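Local atomic coordinates of type III secretion system effector protein ExoU (Pseudomonas fluorescens, PDB entry 4QMK), a protein that is a secreted bacterial effector that probably hydrolyses phospholipids of host membranes through a patatin-like domain and is probably directed to the plasma membrane by a separate lipid-binding domain. Residues R228-L233 against P238-L243; A111-G116 against K120-L125. All blocks are in the same frame, centred on the assembly; numbering follows the deposited sequence.

Contact 1: residues R228-L233 against P238-L243; sequences RDLEVL and PAIKQL
Leu230 packs between helix 227-236 and the chain that leads from it into strand 242-251. Its two methyls part company. Leu230 CD2 meets CG2 of Ile240 at 3.4 Å, and the two side chains cross at about a right angle. Leu230 CD1 goes the other way and lies 3.7 Å from CB of Leu243. With CG beside the backbone N (chi1 -76°), the methyls are directed at Ile240 and Leu243. Between these two contacts, CB of Leu230 rests 3.7 Å from the backbone O of Lys241.

Glu231 follows on the flank. Gln242 CG lies 3.9 Å from Glu231 CA. One turn on from Leu230, Leu233 offers CB to the same Ile240 methyl, CG2, at 4.1 Å. That methyl is therefore shared by two leucines of one helix face. It is the branch of Ile240 anti to the backbone N. Leu233 also touches Ile196 and Val212, of helices 183-201 and 210-221.

Lys241 turns away from the helix. Its NZ is hydrogen-bonded to Val97 O, just ahead of strand 99-103. Lys241 NZ also donates to Pro238 O in the carbonyl plane (3.0 Å, C=O...N angle 159°), so the ammonium group ties the turn to those residues. No hydrogen bond joins the two segments. A helix here packs on the run into the strand that follows it, through a buried aliphatic seam, as in the layered alpha/beta patatin-like phospholipase fold.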
ATOM      1  N   ARG A 228       5.584  -6.459   8.579  1.00 33.25           N
ATOM      2  CA  ARG A 228       6.734  -6.554   7.690  1.00 39.27           C
ATOM      3  C   ARG A 228       8.019  -6.368   8.455  1.00 42.90           C
ATOM      4  O   ARG A 228       9.025  -6.950   8.080  1.00 47.68           O
ATOM      5  CB  ARG A 228       6.713  -5.542   6.514  1.00 46.05           C
ATOM      6  CG  ARG A 228       7.667  -5.961   5.371  1.00 54.03           C
ATOM      7  CD  ARG A 228       8.103  -4.830   4.426  1.00 63.74           C
ATOM      8  NE  ARG A 228       7.011  -4.212   3.655  1.00 73.92           N
ATOM      9  CZ  ARG A 228       6.411  -4.766   2.588  1.00 75.64           C
ATOM     10  NH1 ARG A 228       6.741  -5.987   2.167  1.00 78.50           N
ATOM     11  NH2 ARG A 228       5.443  -4.111   1.957  1.00 69.13           N
ATOM     12  N   ASP A 229       8.016  -5.515   9.479  1.00 42.57           N
ATOM     13  CA  ASP A 229       9.212  -5.314  10.263  1.00 43.70           C
ATOM     14  C   ASP A 229       9.574  -6.590  10.923  1.00 40.81           C
ATOM     15  O   ASP A 229      10.742  -6.970  10.952  1.00 42.59           O
ATOM     16  CB  ASP A 229       9.006  -4.271  11.365  1.00 50.17           C
ATOM     17  CG  ASP A 229       8.896  -2.885  10.836  1.00 57.55           C
ATOM     18  OD1 ASP A 229       9.475  -2.617   9.751  1.00 68.48           O
ATOM     19  OD2 ASP A 229       8.211  -2.059  11.486  1.00 61.28           O
ATOM     20  N   LEU A 230       8.576  -7.218  11.532  1.00 38.06           N
ATOM     21  CA  LEU A 230       8.795  -8.467  12.225  1.00 37.87           C
ATOM     22  C   LEU A 230       9.406  -9.517  11.301  1.00 36.76           C
ATOM     23  O   LEU A 230      10.430 -10.075  11.618  1.00 38.08           O
ATOM     24  CB  LEU A 230       7.490  -8.953  12.876  1.00 38.94           C
ATOM     25  CG  LEU A 230       7.065  -8.218  14.162  1.00 37.85           C
ATOM     26  CD1 LEU A 230       5.846  -8.872  14.777  1.00 39.00           C
ATOM     27  CD2 LEU A 230       8.161  -8.228  15.189  1.00 35.79           C
ATOM     28  N   GLU A 231       8.816  -9.728  10.135  1.00 39.01           N
ATOM     29  CA  GLU A 231       9.368 -10.669   9.153  1.00 47.18           C
ATOM     30  C   GLU A 231      10.854 -10.391   8.851  1.00 45.90           C
ATOM     31  O   GLU A 231      11.680 -11.294   8.901  1.00 47.61           O
ATOM     32  CB  GLU A 231       8.573 -10.595   7.854  1.00 53.21           C
ATOM     33  CG  GLU A 231       9.183 -11.322   6.663  1.00 64.08           C
ATOM     34  CD  GLU A 231       8.602 -10.796   5.349  1.00 83.48           C
ATOM     35  OE1 GLU A 231       8.993  -9.675   4.930  1.00 91.81           O
ATOM     36  OE2 GLU A 231       7.756 -11.497   4.733  1.00 88.64           O
ATOM     37  N   VAL A 232      11.163  -9.150   8.507  1.00 43.02           N
ATOM     38  CA  VAL A 232      12.535  -8.716   8.208  1.00 45.27           C
ATOM     39  C   VAL A 232      13.491  -8.919   9.385  1.00 46.61           C
ATOM     40  O   VAL A 232      14.579  -9.509   9.244  1.00 47.78           O
ATOM     41  CB  VAL A 232      12.559  -7.236   7.817  1.00 44.55           C
ATOM     42  CG1 VAL A 232      13.979  -6.714   7.815  1.00 48.70           C
ATOM     43  CG2 VAL A 232      11.915  -7.035   6.442  1.00 45.43           C
ATOM     44  N   LEU A 233      13.054  -8.471  10.552  1.00 43.78           N
ATOM     45  CA  LEU A 233      13.836  -8.612  11.743  1.00 41.45           C
ATOM     46  C   LEU A 233      14.102 -10.062  12.119  1.00 42.59           C
ATOM     47  O   LEU A 233      15.186 -10.371  12.623  1.00 40.25           O
ATOM     48  CB  LEU A 233      13.108  -7.937  12.887  1.00 41.76           C
ATOM     49  CG  LEU A 233      13.097  -6.435  12.880  1.00 41.13           C
ATOM     50  CD1 LEU A 233      12.320  -5.928  14.085  1.00 42.04           C
ATOM     51  CD2 LEU A 233      14.518  -5.921  12.908  1.00 44.10           C
ATOM     52  N   PRO A 238      16.952 -14.150  15.846  1.00 44.66           N
ATOM     53  CA  PRO A 238      16.159 -15.313  16.181  1.00 42.76           C
ATOM     54  C   PRO A 238      15.110 -15.099  17.264  1.00 42.40           C
ATOM     55  O   PRO A 238      14.107 -15.778  17.231  1.00 44.95           O
ATOM     56  CB  PRO A 238      17.193 -16.321  16.655  1.00 44.57           C
ATOM     57  CG  PRO A 238      18.470 -15.883  16.035  1.00 47.82           C
ATOM     58  CD  PRO A 238      18.396 -14.400  15.991  1.00 46.78           C
ATOM     59  N   ALA A 239      15.309 -14.166  18.196  1.00 41.49           N
ATOM     60  CA  ALA A 239      14.327 -13.937  19.247  1.00 40.90           C
ATOM     61  C   ALA A 239      13.033 -13.234  18.746  1.00 40.28           C
ATOM     62  O   ALA A 239      11.999 -13.344  19.381  1.00 38.51           O
ATOM     63  CB  ALA A 239      14.940 -13.127  20.381  1.00 41.58           C
ATOM     64  N   ILE A 240      13.120 -12.486  17.649  1.00 41.19           N
ATOM     65  CA  ILE A 240      11.967 -11.832  17.068  1.00 40.82           C
ATOM     66  C   ILE A 240      11.303 -12.807  16.063  1.00 40.23           C
ATOM     67  O   ILE A 240      11.977 -13.430  15.240  1.00 42.10           O
ATOM     68  CB  ILE A 240      12.336 -10.580  16.281  1.00 45.52           C
ATOM     69  CG1 ILE A 240      13.304  -9.661  17.037  1.00 50.75           C
ATOM     70  CG2 ILE A 240      11.076  -9.816  15.930  1.00 47.40           C
ATOM     71  CD1 ILE A 240      12.784  -9.169  18.364  1.00 53.17           C
ATOM     72  N   LYS A 241       9.983 -12.897  16.115  1.00 36.07           N
ATOM     73  CA  LYS A 241       9.255 -13.877  15.344  1.00 34.91           C
ATOM     74  C   LYS A 241       8.294 -13.276  14.345  1.00 33.99           C
ATOM     75  O   LYS A 241       7.766 -12.211  14.551  1.00 36.20           O
ATOM     76  CB  LYS A 241       8.413 -14.673  16.304  1.00 34.49           C
ATOM     77  CG  LYS A 241       9.146 -15.736  17.078  1.00 36.56           C
ATOM     78  CD  LYS A 241       9.940 -15.266  18.264  1.00 37.13           C
ATOM     79  CE  LYS A 241      10.605 -16.433  18.996  1.00 35.05           C
ATOM     80  NZ  LYS A 241      11.625 -17.174  18.196  1.00 34.19           N
ATOM     81  N   GLN A 242       7.994 -13.977  13.282  1.00 34.40           N
ATOM     82  CA  GLN A 242       6.930 -13.467  12.415  1.00 35.91           C
ATOM     83  C   GLN A 242       5.640 -13.601  13.178  1.00 31.51           C
ATOM     84  O   GLN A 242       5.557 -14.396  14.128  1.00 29.44           O
ATOM     85  CB  GLN A 242       6.835 -14.234  11.130  1.00 36.75           C
ATOM     86  CG  GLN A 242       8.107 -14.211  10.336  1.00 38.58           C
ATOM     87  CD  GLN A 242       8.009 -15.115   9.160  1.00 40.55           C
ATOM     88  OE1 GLN A 242       7.003 -15.144   8.462  1.00 43.46           O
ATOM     89  NE2 GLN A 242       9.020 -15.898   8.962  1.00 45.04           N
ATOM     90  N   LEU A 243       4.632 -12.850  12.768  1.00 29.53           N
ATOM     91  CA  LEU A 243       3.390 -12.823  13.533  1.00 27.27           C
ATOM     92  C   LEU A 243       2.186 -12.929  12.644  1.00 25.93           C
ATOM     93  O   LEU A 243       2.149 -12.281  11.594  1.00 24.59           O
ATOM     94  CB  LEU A 243       3.315 -11.525  14.320  1.00 27.56           C
ATOM     95  CG  LEU A 243       2.015 -11.205  15.084  1.00 29.28           C
ATOM     96  CD1 LEU A 243       1.810 -12.193  16.213  1.00 31.29           C
ATOM     97  CD2 LEU A 243       2.094  -9.810  15.646  1.00 28.41           C
TER

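Contact 2: residues A111-G116 against K120-L125; sequences ALLASG and KAFTQL
Ala111 O is gripped twice by Ser115. Ser115 N reaches Ala111 O at 3.2 Å and Ser115 OG reaches it at 3.0 Å, from opposite faces of the carbonyl plane. The OG donor is tilted 32° from that plane. The serine hydroxyl is thus folded back on its own last turn. Gly116 then closes the helix in a Schellman motif, with positive phi and its N bonded to Leu113 O at 2.9 Å.

The contact with 120-125 is wholly apolar. Leu112 and Leu125 reach toward each other tip to tip, with CD1 of Leu112 at 3.6 Å from CD2 of Leu125. Leu113 puts CD2 over one face of the Phe122 ring, offset toward the rim, 4.1 Å from CD1 of Phe122. The ring edge is met by CB of Leu112, 4.3 Å from CE1 of Phe122. Phe122 carries its ring anti to the backbone N (chi1 -174°), which turns it toward both leucines.

Helices 107-114 and 119-127 are successive helices packed through a short connection, whose Met117 touches Leu112, Phe122 and Leu125. Helix 81-90 packs on Leu113 and Phe122 through Val85, while Glu191 of helix 183-201 lies against Leu112 and Leu125.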
ATOM      1  N   ALA A 111       1.487 -10.886  19.915  1.00 29.48           N
ATOM      2  CA  ALA A 111       2.272  -9.734  19.516  1.00 29.75           C
ATOM      3  C   ALA A 111       3.427  -9.494  20.499  1.00 32.11           C
ATOM      4  O   ALA A 111       4.587  -9.272  20.076  1.00 30.53           O
ATOM      5  CB  ALA A 111       1.416  -8.506  19.363  1.00 28.32           C
ATOM      6  N   LEU A 112       3.151  -9.594  21.800  1.00 31.92           N
ATOM      7  CA  LEU A 112       4.231  -9.374  22.768  1.00 32.61           C
ATOM      8  C   LEU A 112       5.349 -10.388  22.571  1.00 32.74           C
ATOM      9  O   LEU A 112       6.523 -10.044  22.553  1.00 36.18           O
ATOM     10  CB  LEU A 112       3.700  -9.410  24.184  1.00 32.67           C
ATOM     11  CG  LEU A 112       2.746  -8.263  24.559  1.00 32.69           C
ATOM     12  CD1 LEU A 112       2.326  -8.341  26.021  1.00 33.34           C
ATOM     13  CD2 LEU A 112       3.407  -6.934  24.286  1.00 33.17           C
ATOM     14  N   LEU A 113       4.992 -11.637  22.363  1.00 33.18           N
ATOM     15  CA  LEU A 113       6.018 -12.686  22.167  1.00 33.24           C
ATOM     16  C   LEU A 113       6.749 -12.568  20.836  1.00 31.80           C
ATOM     17  O   LEU A 113       7.925 -12.748  20.793  1.00 34.52           O
ATOM     18  CB  LEU A 113       5.433 -14.084  22.315  1.00 31.38           C
ATOM     19  CG  LEU A 113       4.923 -14.449  23.707  1.00 32.67           C
ATOM     20  CD1 LEU A 113       4.172 -15.768  23.754  1.00 33.12           C
ATOM     21  CD2 LEU A 113       6.083 -14.515  24.656  1.00 35.23           C
ATOM     22  N   ALA A 114       6.071 -12.182  19.782  1.00 30.81           N
ATOM     23  CA  ALA A 114       6.721 -12.106  18.521  1.00 32.67           C
ATOM     24  C   ALA A 114       7.769 -11.027  18.532  1.00 35.30           C
ATOM     25  O   ALA A 114       8.731 -11.082  17.762  1.00 36.09           O
ATOM     26  CB  ALA A 114       5.720 -11.872  17.397  1.00 32.64           C
ATOM     27  N   SER A 115       7.567 -10.061  19.417  1.00 36.59           N
ATOM     28  CA  SER A 115       8.456  -8.932  19.597  1.00 39.10           C
ATOM     29  C   SER A 115       9.685  -9.273  20.386  1.00 40.21           C
ATOM     30  O   SER A 115      10.578  -8.428  20.578  1.00 42.66           O
ATOM     31  CB  SER A 115       7.731  -7.801  20.337  1.00 41.50           C
ATOM     32  OG  SER A 115       6.732  -7.251  19.502  1.00 44.76           O
ATOM     33  N   GLY A 116       9.736 -10.479  20.898  1.00 40.33           N
ATOM     34  CA  GLY A 116      10.934 -10.932  21.584  1.00 43.73           C
ATOM     35  C   GLY A 116      10.916 -10.774  23.084  1.00 43.28           C
ATOM     36  O   GLY A 116      11.950 -10.804  23.676  1.00 46.38           O
ATOM     37  N   LYS A 120      10.219 -13.949  31.695  0.50 45.12           N
ATOM     38  CA  LYS A 120      10.140 -13.161  32.894  0.50 47.74           C
ATOM     39  C   LYS A 120       9.418 -11.828  32.652  0.50 46.10           C
ATOM     40  O   LYS A 120       8.451 -11.518  33.337  0.50 45.04           O
ATOM     41  CB  LYS A 120      11.553 -13.041  33.420  0.50 51.65           C
ATOM     42  CG  LYS A 120      12.250 -14.397  33.205  0.50 51.53           C
ATOM     43  CD  LYS A 120      13.095 -14.854  34.389  0.50 54.74           C
ATOM     44  CE  LYS A 120      13.559 -16.294  34.214  0.50 53.14           C
ATOM     45  NZ  LYS A 120      14.395 -16.727  35.359  0.50 54.21           N
ATOM     46  N   ALA A 121       9.863 -11.073  31.648  1.00 45.29           N
ATOM     47  CA  ALA A 121       9.218  -9.812  31.279  1.00 45.10           C
ATOM     48  C   ALA A 121       7.747 -10.070  30.992  1.00 43.46           C
ATOM     49  O   ALA A 121       6.866  -9.409  31.546  1.00 44.54           O
ATOM     50  CB  ALA A 121       9.898  -9.231  30.051  1.00 46.43           C
ATOM     51  N   PHE A 122       7.497 -11.084  30.158  1.00 41.20           N
ATOM     52  CA  PHE A 122       6.142 -11.492  29.827  1.00 40.18           C
ATOM     53  C   PHE A 122       5.278 -11.870  31.046  1.00 39.19           C
ATOM     54  O   PHE A 122       4.092 -11.579  31.074  1.00 37.69           O
ATOM     55  CB  PHE A 122       6.141 -12.649  28.789  1.00 39.21           C
ATOM     56  CG  PHE A 122       4.765 -13.002  28.315  1.00 37.36           C
ATOM     57  CD1 PHE A 122       4.117 -12.193  27.439  1.00 37.88           C
ATOM     58  CD2 PHE A 122       4.109 -14.102  28.811  1.00 38.03           C
ATOM     59  CE1 PHE A 122       2.827 -12.474  27.029  1.00 41.39           C
ATOM     60  CE2 PHE A 122       2.835 -14.429  28.389  1.00 40.52           C
ATOM     61  CZ  PHE A 122       2.178 -13.607  27.493  1.00 40.65           C
ATOM     62  N   THR A 123       5.846 -12.565  32.006  1.00 39.68           N
ATOM     63  CA  THR A 123       5.097 -12.932  33.215  1.00 43.12           C
ATOM     64  C   THR A 123       4.736 -11.694  34.033  1.00 48.37           C
ATOM     65  O   THR A 123       3.605 -11.525  34.483  1.00 50.07           O
ATOM     66  CB  THR A 123       5.919 -13.867  34.125  1.00 41.74           C
ATOM     67  OG1 THR A 123       6.531 -14.899  33.319  1.00 39.72           O
ATOM     68  CG2 THR A 123       5.041 -14.466  35.184  1.00 39.97           C
ATOM     69  N   GLN A 124       5.721 -10.824  34.196  1.00 56.32           N
ATOM     70  CA  GLN A 124       5.573  -9.574  34.948  1.00 61.30           C
ATOM     71  C   GLN A 124       4.464  -8.717  34.337  1.00 55.67           C
ATOM     72  O   GLN A 124       3.552  -8.263  35.032  1.00 51.33           O
ATOM     73  CB  GLN A 124       6.923  -8.830  34.889  1.00 68.12           C
ATOM     74  CG  GLN A 124       6.948  -7.428  35.463  1.00 76.38           C
ATOM     75  CD  GLN A 124       6.735  -7.404  36.956  1.00 86.48           C
ATOM     76  OE1 GLN A 124       6.015  -6.546  37.487  1.00 97.19           O
ATOM     77  NE2 GLN A 124       7.362  -8.349  37.656  1.00 89.67           N
ATOM     78  N   LEU A 125       4.563  -8.507  33.029  1.00 50.23           N
ATOM     79  CA  LEU A 125       3.621  -7.680  32.329  1.00 51.20           C
ATOM     80  C   LEU A 125       2.209  -8.261  32.349  1.00 49.19           C
ATOM     81  O   LEU A 125       1.245  -7.519  32.451  1.00 47.54           O
ATOM     82  CB  LEU A 125       4.121  -7.474  30.898  1.00 56.99           C
ATOM     83  CG  LEU A 125       3.355  -6.568  29.917  1.00 58.57           C
ATOM     84  CD1 LEU A 125       4.262  -6.231  28.747  1.00 60.76           C
ATOM     85  CD2 LEU A 125       2.085  -7.227  29.413  1.00 60.06           C
TER

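Overall arrangement
Both segments of contact 2 precede those of contact 1 in the chain, and the centres of the two contacts lie about 14 Å apart. They meet where the end of helix 107-114 abuts the run into strand 242-251. Lys241 N lies 2.8 Å from Ala114 O, a probable hydrogen bond. Leu243 CD2 packs 3.9 Å from Ala111 CA. Helix 183-201 touches both contacts, and its His199 packs on Ile240 and bonds to Gly116 O. Helix 107-114 follows a GxSxG sequence consistent with a patatin nucleophile elbow, Gly102, Ser104 and Gly106. The Leu243 side chain comes close to this turn but makes no contact with it. A bound beta-mercaptoethanol, probably from crystallisation, is about 4 Å (nearest atoms) from the Phe122 side chain.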